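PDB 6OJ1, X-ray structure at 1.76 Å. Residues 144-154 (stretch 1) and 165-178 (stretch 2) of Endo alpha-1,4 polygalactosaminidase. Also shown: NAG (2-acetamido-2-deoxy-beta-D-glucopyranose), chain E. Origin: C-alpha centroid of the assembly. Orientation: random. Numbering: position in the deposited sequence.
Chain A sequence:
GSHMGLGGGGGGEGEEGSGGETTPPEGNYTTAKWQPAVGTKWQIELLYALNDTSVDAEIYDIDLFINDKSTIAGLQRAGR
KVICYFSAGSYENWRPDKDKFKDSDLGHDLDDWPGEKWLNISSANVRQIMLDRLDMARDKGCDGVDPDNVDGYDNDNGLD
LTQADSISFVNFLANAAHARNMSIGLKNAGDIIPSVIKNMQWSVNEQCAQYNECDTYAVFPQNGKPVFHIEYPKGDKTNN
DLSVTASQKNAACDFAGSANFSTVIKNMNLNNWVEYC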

# COMPACT_ATOMS: atom_id res chain seq x y z
N GLY A 144 -1.81 -9.90 4.85
CA GLY A 144 -1.85 -8.52 5.28
C GLY A 144 -2.53 -7.73 4.20
O GLY A 144 -2.85 -8.25 3.13
N VAL A 145 -2.77 -6.45 4.49
CA VAL A 145 -3.43 -5.56 3.54
C VAL A 145 -2.63 -4.27 3.42
O VAL A 145 -1.94 -3.84 4.36
CB VAL A 145 -4.89 -5.26 3.94
CG1 VAL A 145 -5.77 -6.53 3.84
CG2 VAL A 145 -4.97 -4.66 5.35
N ASP A 146 -2.74 -3.63 2.25
CA ASP A 146 -1.99 -2.42 1.89
C ASP A 146 -3.01 -1.37 1.46
O ASP A 146 -3.33 -1.26 0.27
CB ASP A 146 -0.98 -2.75 0.77
CG ASP A 146 -0.27 -1.53 0.21
OD1 ASP A 146 -0.27 -0.45 0.85
OD2 ASP A 146 0.28 -1.64 -0.90
N PRO A 147 -3.55 -0.60 2.41
CA PRO A 147 -4.66 0.33 2.10
C PRO A 147 -4.15 1.66 1.56
O PRO A 147 -3.39 2.37 2.23
CB PRO A 147 -5.37 0.50 3.46
CG PRO A 147 -4.75 -0.56 4.37
CD PRO A 147 -3.35 -0.73 3.86
N ASP A 148 -4.60 2.01 0.35
CA ASP A 148 -4.07 3.15 -0.38
C ASP A 148 -4.86 4.42 -0.07
O ASP A 148 -6.00 4.38 0.43
CB ASP A 148 -4.12 2.87 -1.90
CG ASP A 148 -3.12 3.68 -2.70
OD1 ASP A 148 -2.35 4.51 -2.12
OD2 ASP A 148 -3.08 3.48 -3.94
N ASN A 149 -4.22 5.54 -0.36
CA ASN A 149 -4.86 6.86 -0.40
C ASN A 149 -5.40 7.28 0.95
O ASN A 149 -6.51 7.80 1.07
CB ASN A 149 -5.94 6.88 -1.48
CG ASN A 149 -5.36 6.63 -2.85
OD1 ASN A 149 -4.44 7.34 -3.28
ND2 ASN A 149 -5.84 5.58 -3.52
N VAL A 150 -4.60 7.05 1.99
CA VAL A 150 -4.96 7.52 3.33
C VAL A 150 -4.38 8.91 3.59
O VAL A 150 -4.31 9.34 4.75
CB VAL A 150 -4.53 6.50 4.42
CG1 VAL A 150 -5.32 5.18 4.25
CG2 VAL A 150 -3.04 6.24 4.39
N ASP A 151 -4.01 9.62 2.53
CA ASP A 151 -3.36 10.92 2.61
C ASP A 151 -4.16 12.00 1.90
O ASP A 151 -3.58 12.97 1.38
CB ASP A 151 -1.94 10.87 2.04
CG ASP A 151 -1.90 10.40 0.57
OD1 ASP A 151 -2.95 10.01 0.02
OD2 ASP A 151 -0.81 10.42 -0.02
N GLY A 152 -5.50 11.89 1.92
CA GLY A 152 -6.34 12.89 1.29
C GLY A 152 -6.11 14.29 1.82
O GLY A 152 -6.20 15.26 1.07
N TYR A 153 -5.75 14.40 3.11
CA TYR A 153 -5.46 15.70 3.73
C TYR A 153 -4.34 16.45 3.00
O TYR A 153 -4.27 17.68 3.09
CB TYR A 153 -5.10 15.54 5.22
CG TYR A 153 -3.85 14.71 5.45
CD1 TYR A 153 -2.59 15.26 5.31
CD2 TYR A 153 -3.95 13.35 5.75
CE1 TYR A 153 -1.44 14.49 5.48
CE2 TYR A 153 -2.81 12.58 5.93
CZ TYR A 153 -1.56 13.15 5.79
OH TYR A 153 -0.42 12.39 5.96
N ASP A 154 -3.46 15.73 2.30
CA ASP A 154 -2.34 16.34 1.60
C ASP A 154 -2.66 16.60 0.13
O ASP A 154 -1.74 16.77 -0.68
CB ASP A 154 -1.11 15.44 1.73
CG ASP A 154 0.18 16.18 1.46
OD1 ASP A 154 0.22 17.41 1.62
OD2 ASP A 154 1.16 15.51 1.08
N ASP A 165 -8.30 13.05 10.73
CA ASP A 165 -9.22 12.13 10.06
C ASP A 165 -8.49 10.88 9.61
O ASP A 165 -8.98 9.76 9.79
CB ASP A 165 -9.89 12.81 8.86
CG ASP A 165 -10.87 13.89 9.24
OD1 ASP A 165 -11.47 13.85 10.34
OD2 ASP A 165 -11.07 14.79 8.40
N SER A 166 -7.30 11.05 9.02
CA SER A 166 -6.55 9.90 8.53
C SER A 166 -6.05 9.03 9.68
O SER A 166 -6.02 7.80 9.56
CB SER A 166 -5.38 10.38 7.67
OG SER A 166 -5.86 10.79 6.41
N ILE A 167 -5.63 9.66 10.77
CA ILE A 167 -5.15 8.90 11.93
C ILE A 167 -6.27 8.02 12.47
O ILE A 167 -6.08 6.83 12.71
CB ILE A 167 -4.61 9.86 13.01
CG1 ILE A 167 -3.31 10.51 12.53
CG2 ILE A 167 -4.34 9.10 14.30
CD1 ILE A 167 -2.92 11.81 13.26
N SER A 168 -7.47 8.61 12.66
CA SER A 168 -8.62 7.83 13.12
C SER A 168 -8.89 6.68 12.16
O SER A 168 -9.12 5.54 12.58
CB SER A 168 -9.85 8.74 13.22
OG SER A 168 -11.04 8.00 13.47
N PHE A 169 -8.88 6.98 10.86
CA PHE A 169 -9.23 6.00 9.83
C PHE A 169 -8.20 4.89 9.77
O PHE A 169 -8.56 3.70 9.72
CB PHE A 169 -9.34 6.72 8.49
CG PHE A 169 -9.82 5.85 7.34
CD1 PHE A 169 -11.03 5.16 7.40
CD2 PHE A 169 -9.07 5.78 6.17
CE1 PHE A 169 -11.47 4.39 6.31
CE2 PHE A 169 -9.51 5.03 5.08
CZ PHE A 169 -10.71 4.34 5.16
N VAL A 170 -6.92 5.25 9.78
CA VAL A 170 -5.87 4.25 9.68
C VAL A 170 -5.88 3.34 10.91
O VAL A 170 -5.75 2.12 10.79
CB VAL A 170 -4.50 4.93 9.47
CG1 VAL A 170 -3.35 3.97 9.77
CG2 VAL A 170 -4.38 5.49 8.03
N ASN A 171 -6.07 3.91 12.10
CA ASN A 171 -6.12 3.05 13.27
C ASN A 171 -7.37 2.18 13.27
O ASN A 171 -7.32 1.02 13.72
CB ASN A 171 -6.01 3.89 14.55
CG ASN A 171 -4.58 4.28 14.85
OD1 ASN A 171 -3.66 3.45 14.73
ND2 ASN A 171 -4.36 5.53 15.25
N PHE A 172 -8.48 2.70 12.75
CA PHE A 172 -9.69 1.90 12.56
C PHE A 172 -9.42 0.73 11.62
O PHE A 172 -9.80 -0.42 11.92
CB PHE A 172 -10.81 2.79 11.99
CG PHE A 172 -11.91 2.04 11.29
CD1 PHE A 172 -12.96 1.51 12.01
CD2 PHE A 172 -11.91 1.92 9.89
CE1 PHE A 172 -13.99 0.84 11.36
CE2 PHE A 172 -12.93 1.26 9.24
CZ PHE A 172 -13.98 0.71 9.98
N LEU A 173 -8.79 0.99 10.48
CA LEU A 173 -8.44 -0.07 9.55
C LEU A 173 -7.50 -1.09 10.20
O LEU A 173 -7.65 -2.30 9.99
CB LEU A 173 -7.79 0.51 8.29
CG LEU A 173 -8.65 1.39 7.38
CD1 LEU A 173 -7.77 1.97 6.26
CD2 LEU A 173 -9.83 0.60 6.77
N ALA A 174 -6.52 -0.61 10.99
CA ALA A 174 -5.55 -1.51 11.60
C ALA A 174 -6.21 -2.43 12.61
O ALA A 174 -5.95 -3.64 12.64
CB ALA A 174 -4.42 -0.72 12.28
N ASN A 175 -7.06 -1.88 13.48
CA ASN A 175 -7.75 -2.71 14.45
C ASN A 175 -8.66 -3.72 13.75
O ASN A 175 -8.76 -4.88 14.19
CB ASN A 175 -8.54 -1.84 15.42
CG ASN A 175 -7.62 -0.96 16.26
OD1 ASN A 175 -6.45 -1.30 16.48
ND2 ASN A 175 -8.15 0.16 16.74
N ALA A 176 -9.32 -3.31 12.67
CA ALA A 176 -10.19 -4.23 11.93
C ALA A 176 -9.39 -5.32 11.23
O ALA A 176 -9.81 -6.49 11.20
CB ALA A 176 -11.00 -3.45 10.89
N ALA A 177 -8.26 -4.95 10.62
CA ALA A 177 -7.40 -5.96 10.00
C ALA A 177 -6.87 -6.93 11.04
O ALA A 177 -6.89 -8.15 10.85
CB ALA A 177 -6.25 -5.28 9.25
N HIS A 178 -6.38 -6.40 12.17
CA HIS A 178 -5.84 -7.30 13.19
C HIS A 178 -6.92 -8.22 13.74
O HIS A 178 -6.63 -9.37 14.07
CB HIS A 178 -5.19 -6.50 14.32
CG HIS A 178 -3.99 -5.70 13.89
ND1 HIS A 178 -3.53 -4.61 14.60
CD2 HIS A 178 -3.17 -5.84 12.83
CE1 HIS A 178 -2.48 -4.10 13.98
NE2 HIS A 178 -2.23 -4.83 12.90
C1 NAG E . -2.96 6.40 21.00
C2 NAG E . -3.19 6.77 19.52
C3 NAG E . -2.28 7.93 19.09
C4 NAG E . -2.40 9.10 20.07
C5 NAG E . -2.10 8.60 21.48
C6 NAG E . -2.17 9.68 22.54
C7 NAG E . -1.88 4.96 18.44
C8 NAG E . -1.95 3.78 17.51
N2 NAG E . -3.03 5.62 18.64
O3 NAG E . -2.66 8.34 17.78
O4 NAG E . -1.57 10.21 19.75
O5 NAG E . -3.05 7.58 21.83
O6 NAG E . -3.51 9.95 22.93
O7 NAG E . -0.82 5.29 18.98
O HOH W 1 -7.16 12.21 4.59

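The contact is a strand laid against a helix, with a loop and a short 3-10 segment following the strand. Residues 144-148 run as an extended strand, residues 165-178 as a continuous helix whose i to i+4 backbone hydrogen bonds leave its side chains to do the packing. The register runs in reverse: Val 145 lies nearest Ala 177, Pro 147 nearest Leu 173 and Val 150 nearest Ser 166, so the chain directions are opposed. The CA atoms of Val 150 and Ser 166 come to 5.9 Å, the closest of the three pairs.

Two of the apolar pairings follow the strand and helix periodicities. Alternate strand residues Val 145 and Pro 147 point toward the helix, while Asp 146 and Asp 148 keep their carboxylates out of its reach. On the helix, Phe 169, Leu 173 and Ala 177 recur every fourth residue and point toward the strand and loop. Val 145 CG2 meets Ala 177 CB at 4.2 Å, and Pro 147 CB meets Leu 173 CD1 at 4.0 Å. Beyond the strand, Val 150 gives up the most surface of any residue here: its CB lies 3.8 Å from CG2 of Val 170, which points sideways, and its CG1 lies 4.3 Å from Phe 169 CD2, oblique to the ring.

Polar chemistry is concentrated at Ser 166. Its OG donates a hydrogen bond to Val 150 O at 2.7 Å, so the helix side chain serves a loop carbonyl. The same OG accepts a hydrogen bond from water 1 (OG to water O, 2.6 Å), which in turn accepts one from Tyr 153 N (N to water O, 3.0 Å). One hydroxyl thus ties the helix to the loop directly and to the 3-10 segment through water. Tyr 153 CD2 sits 3.3 Å from Ser 166 OG, placing the oxygen at the ring edge.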